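Local coordinates for protein Asp/Glu-specific dipeptidyl-peptidase (PDB 5JXF) that removes dipeptides from the N-terminus of oligopeptides as a serine peptidase of family S46, with strict specificity for Asp or Glu at the P1 position, at residues A[70-78]-A[262-270]; A[88-99]-A[672-680]. One frame throughout, in Å; residues are numbered along the deposited sequence.

Contact 1: residues A[70-78]-A[262-270]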
# COMPACT_ATOMS: atom_id res chain seq x y z
N ASN A 70 -47.54 5.01 -15.31
CA ASN A 70 -48.59 4.16 -15.83
C ASN A 70 -48.61 2.79 -15.18
O ASN A 70 -49.66 2.20 -15.01
CB ASN A 70 -48.44 4.01 -17.34
CG ASN A 70 -48.76 5.30 -18.09
OD1 ASN A 70 -49.49 6.16 -17.58
ND2 ASN A 70 -48.22 5.44 -19.29
N HIS A 71 -47.43 2.29 -14.81
CA HIS A 71 -47.33 0.93 -14.29
C HIS A 71 -46.11 0.79 -13.37
O HIS A 71 -45.37 1.75 -13.15
CB HIS A 71 -47.25 -0.05 -15.46
CG HIS A 71 -46.21 0.30 -16.48
ND1 HIS A 71 -44.86 0.32 -16.19
CD2 HIS A 71 -46.32 0.66 -17.78
CE1 HIS A 71 -44.19 0.67 -17.27
NE2 HIS A 71 -45.05 0.88 -18.25
N SER A 72 -45.91 -0.39 -12.80
CA SER A 72 -44.76 -0.56 -11.90
C SER A 72 -43.46 -0.36 -12.67
O SER A 72 -43.44 -0.52 -13.88
CB SER A 72 -44.76 -1.93 -11.24
OG SER A 72 -44.53 -2.94 -12.22
N SER A 73 -42.40 0.00 -11.96
CA SER A 73 -41.07 0.18 -12.56
C SER A 73 -39.98 0.01 -11.51
O SER A 73 -40.28 -0.23 -10.34
CB SER A 73 -40.96 1.55 -13.22
OG SER A 73 -41.04 2.56 -12.23
N LEU A 74 -38.71 0.17 -11.92
CA LEU A 74 -37.59 -0.02 -10.99
C LEU A 74 -37.69 0.91 -9.79
O LEU A 74 -37.35 0.50 -8.68
CB LEU A 74 -36.24 0.20 -11.69
CG LEU A 74 -35.89 -0.86 -12.74
CD1 LEU A 74 -34.40 -0.83 -13.12
CD2 LEU A 74 -36.28 -2.23 -12.25
N LYS A 75 -38.18 2.13 -10.00
CA LYS A 75 -38.20 3.14 -8.94
C LYS A 75 -39.00 2.66 -7.73
O LYS A 75 -38.68 3.02 -6.59
CB LYS A 75 -38.75 4.48 -9.44
CG LYS A 75 -40.27 4.53 -9.58
CD LYS A 75 -40.77 5.96 -9.50
CE LYS A 75 -42.26 6.05 -9.83
NZ LYS A 75 -43.11 5.53 -8.73
N ASP A 76 -40.02 1.85 -7.98
CA ASP A 76 -40.83 1.24 -6.92
C ASP A 76 -40.07 0.28 -6.03
O ASP A 76 -40.52 -0.06 -4.94
CB ASP A 76 -42.03 0.52 -7.54
CG ASP A 76 -42.99 1.49 -8.23
OD1 ASP A 76 -43.21 2.59 -7.66
OD2 ASP A 76 -43.47 1.19 -9.34
N ALA A 77 -38.90 -0.16 -6.48
CA ALA A 77 -38.11 -1.09 -5.69
C ALA A 77 -36.91 -0.40 -5.01
O ALA A 77 -36.11 -1.07 -4.34
CB ALA A 77 -37.65 -2.25 -6.58
N VAL A 78 -36.78 0.91 -5.19
CA VAL A 78 -35.63 1.64 -4.62
C VAL A 78 -36.02 2.83 -3.73
O VAL A 78 -36.06 3.98 -4.17
CB VAL A 78 -34.69 2.13 -5.74
CG1 VAL A 78 -33.41 2.68 -5.14
CG2 VAL A 78 -34.35 0.96 -6.68
N ILE A 262 -46.37 -4.87 0.99
CA ILE A 262 -46.28 -5.52 -0.31
C ILE A 262 -45.93 -4.49 -1.36
O ILE A 262 -46.69 -3.54 -1.60
CB ILE A 262 -47.60 -6.27 -0.66
CG1 ILE A 262 -47.93 -7.30 0.43
CG2 ILE A 262 -47.51 -6.90 -2.07
CD1 ILE A 262 -49.34 -7.86 0.34
N PRO A 263 -44.75 -4.64 -1.98
CA PRO A 263 -44.32 -3.59 -2.91
C PRO A 263 -44.93 -3.71 -4.30
O PRO A 263 -45.43 -4.77 -4.68
CB PRO A 263 -42.80 -3.80 -2.98
CG PRO A 263 -42.62 -5.28 -2.75
CD PRO A 263 -43.72 -5.67 -1.76
N LYS A 264 -44.86 -2.61 -5.05
CA LYS A 264 -45.25 -2.61 -6.44
C LYS A 264 -44.26 -3.35 -7.34
O LYS A 264 -44.62 -3.79 -8.44
CB LYS A 264 -45.41 -1.16 -6.91
CG LYS A 264 -46.40 -0.39 -6.05
CD LYS A 264 -46.40 1.09 -6.38
CE LYS A 264 -47.46 1.84 -5.56
NZ LYS A 264 -47.07 3.27 -5.48
N HIS A 265 -43.02 -3.48 -6.87
CA HIS A 265 -41.98 -4.15 -7.64
C HIS A 265 -40.83 -4.51 -6.70
O HIS A 265 -40.55 -3.80 -5.74
CB HIS A 265 -41.46 -3.25 -8.78
CG HIS A 265 -40.44 -3.91 -9.66
ND1 HIS A 265 -40.77 -4.88 -10.58
CD2 HIS A 265 -39.10 -3.74 -9.77
CE1 HIS A 265 -39.68 -5.29 -11.22
NE2 HIS A 265 -38.66 -4.61 -10.75
N PHE A 266 -40.18 -5.63 -6.97
CA PHE A 266 -39.03 -5.99 -6.17
C PHE A 266 -38.00 -6.56 -7.13
O PHE A 266 -38.36 -7.01 -8.20
CB PHE A 266 -39.39 -6.98 -5.07
CG PHE A 266 -39.75 -8.35 -5.56
CD1 PHE A 266 -41.04 -8.63 -6.00
CD2 PHE A 266 -38.81 -9.37 -5.56
CE1 PHE A 266 -41.38 -9.89 -6.44
CE2 PHE A 266 -39.13 -10.63 -6.00
CZ PHE A 266 -40.41 -10.90 -6.44
N LEU A 267 -36.73 -6.49 -6.74
CA LEU A 267 -35.65 -6.86 -7.65
C LEU A 267 -35.36 -8.32 -7.50
O LEU A 267 -35.10 -8.80 -6.39
CB LEU A 267 -34.39 -6.03 -7.37
CG LEU A 267 -34.56 -4.51 -7.38
CD1 LEU A 267 -33.29 -3.82 -6.89
CD2 LEU A 267 -34.90 -4.04 -8.76
N PRO A 268 -35.43 -9.06 -8.62
CA PRO A 268 -34.90 -10.42 -8.55
C PRO A 268 -33.38 -10.31 -8.37
O PRO A 268 -32.81 -9.30 -8.78
CB PRO A 268 -35.27 -11.02 -9.91
CG PRO A 268 -36.23 -10.05 -10.55
CD PRO A 268 -35.89 -8.71 -9.97
N VAL A 269 -32.76 -11.32 -7.75
CA VAL A 269 -31.34 -11.34 -7.47
C VAL A 269 -30.65 -12.36 -8.35
O VAL A 269 -30.99 -13.54 -8.32
CB VAL A 269 -31.06 -11.68 -5.99
CG1 VAL A 269 -29.57 -11.74 -5.75
CG2 VAL A 269 -31.72 -10.67 -5.06
N SER A 270 -29.68 -11.90 -9.14
CA SER A 270 -28.93 -12.78 -10.04
C SER A 270 -27.92 -13.69 -9.32
O SER A 270 -27.31 -13.29 -8.34
CB SER A 270 -28.19 -11.94 -11.07
OG SER A 270 -27.33 -12.75 -11.84
O HOH W 1 -43.19 -0.14 -4.18
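His-265 and Ala-77 meet where a turn before the first strand of the N-terminal sheet lies against the connector that leads out of that sheet, in the chymotrypsin-like double-barrel fold of the S46 peptidases. Residues 74-76 have helical backbone angles, and the turn is closed from within by Ala-77 N to Leu-74 O at 2.8 Å. No direct hydrogen bond joins the two segments.

The apolar part of the contact centres on the imidazole of His-265. With CG anti to the backbone N (chi1 -176°), the ring is laid alongside Leu-74, the two side chains running the same way, and Leu-74 CD2 comes to 3.7 Å from His-265 NE2. The methyl of Ala-77 sits at the ring edge, close to its plane, 3.8 Å from His-265 CD2. That same methyl also meets Leu-267, with Ala-77 CB 3.9 Å from Leu-267 CG. Behind this layer Leu-74, on Met-281 and Met-283, and Leu-267, on Pro-665, both rest on the second, eight-stranded sheet.

The charged part lies at the Lys-264 end. The aliphatic chain of Lys-264, extended beyond CG, slants across the carboxylate of Asp-76; its ammonium group stops short of a salt bridge. Asp-76 is instead held by its own segment: Lys-75 NZ forms a salt bridge with OD1 from the syn side and the backbone N of Ser-73 a hydrogen bond with OD2 from the anti side, both donors lying some 30° out of the carboxylate plane. Lys-75 NZ also donates to the carbonyls of Ile-141 and Val-142, which fixes the ammonium group in place; its positive charge probably stabilises the Asp-76 carboxylate.

A single water supplies the polar link, donating to Asp-76 O at 2.8 Å and accepting from Lys-264 N at 3.1 Å.

Contact 2: residues A[88-99]-A[672-680]. With ASP (aspartic acid), chain F; ARG (arginine), chain E.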
# COMPACT_ATOMS: atom_id res chain seq x y z
N GLU A 88 -33.03 -1.20 -1.28
CA GLU A 88 -33.75 -1.77 -2.40
C GLU A 88 -34.61 -2.93 -1.95
O GLU A 88 -34.22 -3.72 -1.10
CB GLU A 88 -32.80 -2.21 -3.51
CG GLU A 88 -31.82 -3.29 -3.10
CD GLU A 88 -30.43 -2.72 -2.88
OE1 GLU A 88 -30.34 -1.55 -2.47
OE2 GLU A 88 -29.44 -3.44 -3.13
N VAL A 89 -35.82 -3.01 -2.50
CA VAL A 89 -36.73 -4.10 -2.17
C VAL A 89 -36.34 -5.38 -2.92
O VAL A 89 -36.22 -5.36 -4.14
CB VAL A 89 -38.19 -3.75 -2.51
CG1 VAL A 89 -39.10 -4.75 -1.87
CG2 VAL A 89 -38.52 -2.30 -2.05
N ILE A 90 -36.15 -6.48 -2.20
CA ILE A 90 -35.69 -7.70 -2.86
C ILE A 90 -36.62 -8.88 -2.59
O ILE A 90 -36.29 -10.04 -2.80
CB ILE A 90 -34.23 -8.04 -2.45
CG1 ILE A 90 -34.08 -8.17 -0.94
CG2 ILE A 90 -33.29 -6.98 -2.93
CD1 ILE A 90 -32.81 -8.98 -0.55
N SER A 91 -37.84 -8.55 -2.17
CA SER A 91 -38.85 -9.57 -1.91
C SER A 91 -40.26 -9.02 -1.96
O SER A 91 -40.46 -7.85 -1.68
CB SER A 91 -38.59 -10.22 -0.55
OG SER A 91 -39.72 -9.97 0.29
N PRO A 92 -41.23 -9.87 -2.32
CA PRO A 92 -42.59 -9.30 -2.28
C PRO A 92 -43.19 -9.15 -0.88
O PRO A 92 -44.39 -8.91 -0.80
CB PRO A 92 -43.42 -10.28 -3.12
CG PRO A 92 -42.64 -11.66 -2.99
CD PRO A 92 -41.18 -11.20 -2.97
N LYS A 93 -42.40 -9.29 0.18
CA LYS A 93 -42.96 -9.05 1.52
C LYS A 93 -42.19 -7.97 2.30
O LYS A 93 -42.10 -8.01 3.53
CB LYS A 93 -43.02 -10.37 2.31
CG LYS A 93 -44.12 -11.30 1.79
CD LYS A 93 -44.48 -12.42 2.76
CE LYS A 93 -43.35 -13.43 2.84
NZ LYS A 93 -43.80 -14.68 3.53
N GLY A 94 -41.64 -7.00 1.56
CA GLY A 94 -41.01 -5.83 2.15
C GLY A 94 -39.55 -5.97 2.60
O GLY A 94 -39.01 -5.07 3.24
N LEU A 95 -38.93 -7.10 2.29
CA LEU A 95 -37.51 -7.30 2.60
C LEU A 95 -36.71 -6.31 1.80
O LEU A 95 -36.80 -6.31 0.57
CB LEU A 95 -37.07 -8.73 2.27
CG LEU A 95 -35.66 -9.12 2.72
CD1 LEU A 95 -35.56 -8.89 4.21
CD2 LEU A 95 -35.35 -10.58 2.37
N ILE A 96 -35.98 -5.45 2.50
CA ILE A 96 -35.09 -4.49 1.83
C ILE A 96 -33.63 -4.71 2.20
O ILE A 96 -33.29 -5.12 3.32
CB ILE A 96 -35.43 -3.00 2.12
CG1 ILE A 96 -35.26 -2.68 3.60
CG2 ILE A 96 -36.85 -2.64 1.64
CD1 ILE A 96 -35.57 -1.24 3.90
N LEU A 97 -32.78 -4.39 1.25
CA LEU A 97 -31.35 -4.60 1.39
C LEU A 97 -30.66 -3.24 1.38
O LEU A 97 -31.02 -2.37 0.59
CB LEU A 97 -30.84 -5.51 0.26
CG LEU A 97 -29.32 -5.73 0.21
CD1 LEU A 97 -28.91 -6.61 1.39
CD2 LEU A 97 -28.93 -6.37 -1.12
N THR A 98 -29.71 -3.05 2.28
CA THR A 98 -28.90 -1.83 2.27
C THR A 98 -27.47 -2.16 2.77
O THR A 98 -27.10 -3.33 2.87
CB THR A 98 -29.56 -0.69 3.11
OG1 THR A 98 -28.90 0.55 2.85
CG2 THR A 98 -29.52 -0.99 4.61
N ASN A 99 -26.66 -1.14 3.05
CA ASN A 99 -25.28 -1.36 3.58
C ASN A 99 -25.27 -1.66 5.06
O ASN A 99 -26.17 -1.25 5.79
CB ASN A 99 -24.37 -0.14 3.37
CG ASN A 99 -23.98 0.06 1.94
OD1 ASN A 99 -23.54 1.15 1.55
ND2 ASN A 99 -24.11 -0.98 1.14
N ASN A 672 -31.93 -7.13 -13.14
CA ASN A 672 -31.63 -7.99 -12.00
C ASN A 672 -30.55 -7.43 -11.10
O ASN A 672 -29.55 -6.89 -11.58
CB ASN A 672 -31.21 -9.38 -12.49
CG ASN A 672 -32.18 -9.96 -13.50
OD1 ASN A 672 -33.30 -10.35 -13.15
ND2 ASN A 672 -31.77 -10.01 -14.76
N LEU A 673 -30.74 -7.60 -9.80
CA LEU A 673 -29.75 -7.16 -8.82
C LEU A 673 -28.48 -8.00 -8.91
O LEU A 673 -28.53 -9.21 -8.72
CB LEU A 673 -30.31 -7.26 -7.41
CG LEU A 673 -29.40 -6.56 -6.38
CD1 LEU A 673 -29.34 -5.09 -6.70
CD2 LEU A 673 -29.86 -6.81 -4.94
N ILE A 674 -27.34 -7.34 -9.16
CA ILE A 674 -26.04 -8.02 -9.22
C ILE A 674 -25.01 -7.49 -8.20
O ILE A 674 -24.03 -8.17 -7.88
CB ILE A 674 -25.42 -7.91 -10.61
CG1 ILE A 674 -25.57 -6.48 -11.14
CG2 ILE A 674 -26.02 -8.92 -11.55
CD1 ILE A 674 -24.72 -6.18 -12.38
N GLY A 675 -25.23 -6.27 -7.72
CA GLY A 675 -24.33 -5.67 -6.75
C GLY A 675 -25.04 -4.74 -5.77
O GLY A 675 -26.19 -4.31 -6.00
N LEU A 676 -24.36 -4.46 -4.68
CA LEU A 676 -24.83 -3.50 -3.68
C LEU A 676 -23.78 -2.42 -3.47
O LEU A 676 -22.71 -2.70 -2.92
CB LEU A 676 -25.14 -4.23 -2.39
CG LEU A 676 -25.40 -3.46 -1.11
CD1 LEU A 676 -26.68 -2.63 -1.21
CD2 LEU A 676 -25.49 -4.46 0.01
N ASN A 677 -24.05 -1.19 -3.93
CA ASN A 677 -23.08 -0.11 -3.86
C ASN A 677 -22.75 0.29 -2.44
O ASN A 677 -23.63 0.29 -1.58
CB ASN A 677 -23.58 1.10 -4.63
CG ASN A 677 -22.57 2.21 -4.68
OD1 ASN A 677 -21.58 2.11 -5.41
ND2 ASN A 677 -22.82 3.29 -3.93
N PHE A 678 -21.49 0.63 -2.18
CA PHE A 678 -21.14 1.03 -0.82
C PHE A 678 -19.93 1.93 -0.64
O PHE A 678 -19.72 2.43 0.47
CB PHE A 678 -20.99 -0.21 0.06
CG PHE A 678 -19.69 -0.97 -0.12
CD1 PHE A 678 -19.55 -1.90 -1.15
CD2 PHE A 678 -18.64 -0.82 0.78
CE1 PHE A 678 -18.37 -2.64 -1.29
CE2 PHE A 678 -17.44 -1.55 0.65
CZ PHE A 678 -17.30 -2.46 -0.39
N ASP A 679 -19.18 2.21 -1.70
CA ASP A 679 -18.05 3.11 -1.55
C ASP A 679 -17.55 3.61 -2.89
O ASP A 679 -18.09 3.26 -3.93
CB ASP A 679 -16.90 2.41 -0.82
CG ASP A 679 -16.15 3.34 0.12
OD1 ASP A 679 -16.33 4.57 0.02
OD2 ASP A 679 -15.37 2.85 0.97
N ARG A 680 -16.49 4.42 -2.84
CA ARG A 680 -15.72 4.81 -4.02
C ARG A 680 -14.27 4.47 -3.77
O ARG A 680 -13.84 4.40 -2.62
CB ARG A 680 -15.84 6.30 -4.31
CG ARG A 680 -17.17 6.76 -4.90
CD ARG A 680 -17.20 8.25 -4.89
NE ARG A 680 -17.71 8.74 -3.62
CZ ARG A 680 -17.63 10.00 -3.22
NH1 ARG A 680 -17.03 10.89 -3.99
NH2 ARG A 680 -18.16 10.36 -2.05
N ASP F . -19.92 5.56 1.49
CA ASP F . -20.73 6.63 0.89
C ASP F . -22.14 6.74 1.45
O ASP F . -23.11 6.91 0.69
CB ASP F . -20.80 6.45 -0.64
CG ASP F . -19.61 7.08 -1.36
OD1 ASP F . -18.98 7.98 -0.79
OD2 ASP F . -19.32 6.68 -2.51
N ARG E . -16.82 5.02 2.86
CA ARG E . -18.21 4.63 2.97
C ARG E . -19.08 5.80 2.50
O ARG E . -18.97 6.90 3.01
CB ARG E . -18.55 4.24 4.42
CG ARG E . -17.82 2.98 4.92
CD ARG E . -18.12 2.70 6.40
NE ARG E . -17.75 3.83 7.25
CZ ARG E . -16.56 3.95 7.85
NH1 ARG E . -15.62 3.01 7.69
NH2 ARG E . -16.30 5.02 8.61
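The amide of Asn-99 abuts the CB of Phe-678 where hairpin 88-99 of the first barrel meets strand 673-680 of the second, in the chymotrypsin-like fold of this serine peptidase. OD1 of Asn-99 lies 3.3 Å from that carbon, and the phenyl ring, which leads away, stands nearly perpendicular (89°) to the amide plane. From its ND2, Asn-99 donates to Asn-677 O at 3.0 Å, the acceptor near the amide plane but the donor tilted 34° from the carbonyl plane. The third flat group, the guanidinium of Arg-680, receives the carboxylate of the bound aspartic acid in plane at its edge: Arg-680 NE donates a hydrogen bond to OD2, and NH2 one to OD1, of the ligand, each at 2.8 Å. This paired grip fits the role of Arg-680 in P1 specificity, inferred from relatives. Next to it, Asp-679 OD1 accepts from the N of the bound arginine, and its OD2 is salt-bridged to Arg-233.

Farther from the ligands the barrels join through leucines. Leu-673 CD2 packs against Ile-90 CG2 and Leu-97 CD2, while Leu-676 CD2 lies 4.0 Å from Leu-97 CG. Glu-88, bent at chi2 (-104°), turns its carboxylate into this apolar cluster; its OE2 is buried without a polar partner, 3.5 Å from Leu-676 CD1.

Contacts 1 and 2 are neighbours, their centres 11 Å apart, and their segments alternate along the chain. Two probable backbone hydrogen bonds join them: Ala-77 O to Val-89 N at 2.7 Å, and Pro-268 O to Leu-673 N at 2.9 Å. Pro-263 also packs on the backbone of Ser-91 and Pro-92. Contact 1 lies away from the annotated sites, toward the periphery, whereas 88-99/672-680 runs inward to the dipeptide pocket. There the Asn-99 side chain comes within about 3 Å of that of Ser-662, and the Phe-678 side chain within about 3 Å of that of Asp-237, both assigned by similarity to the charge relay system.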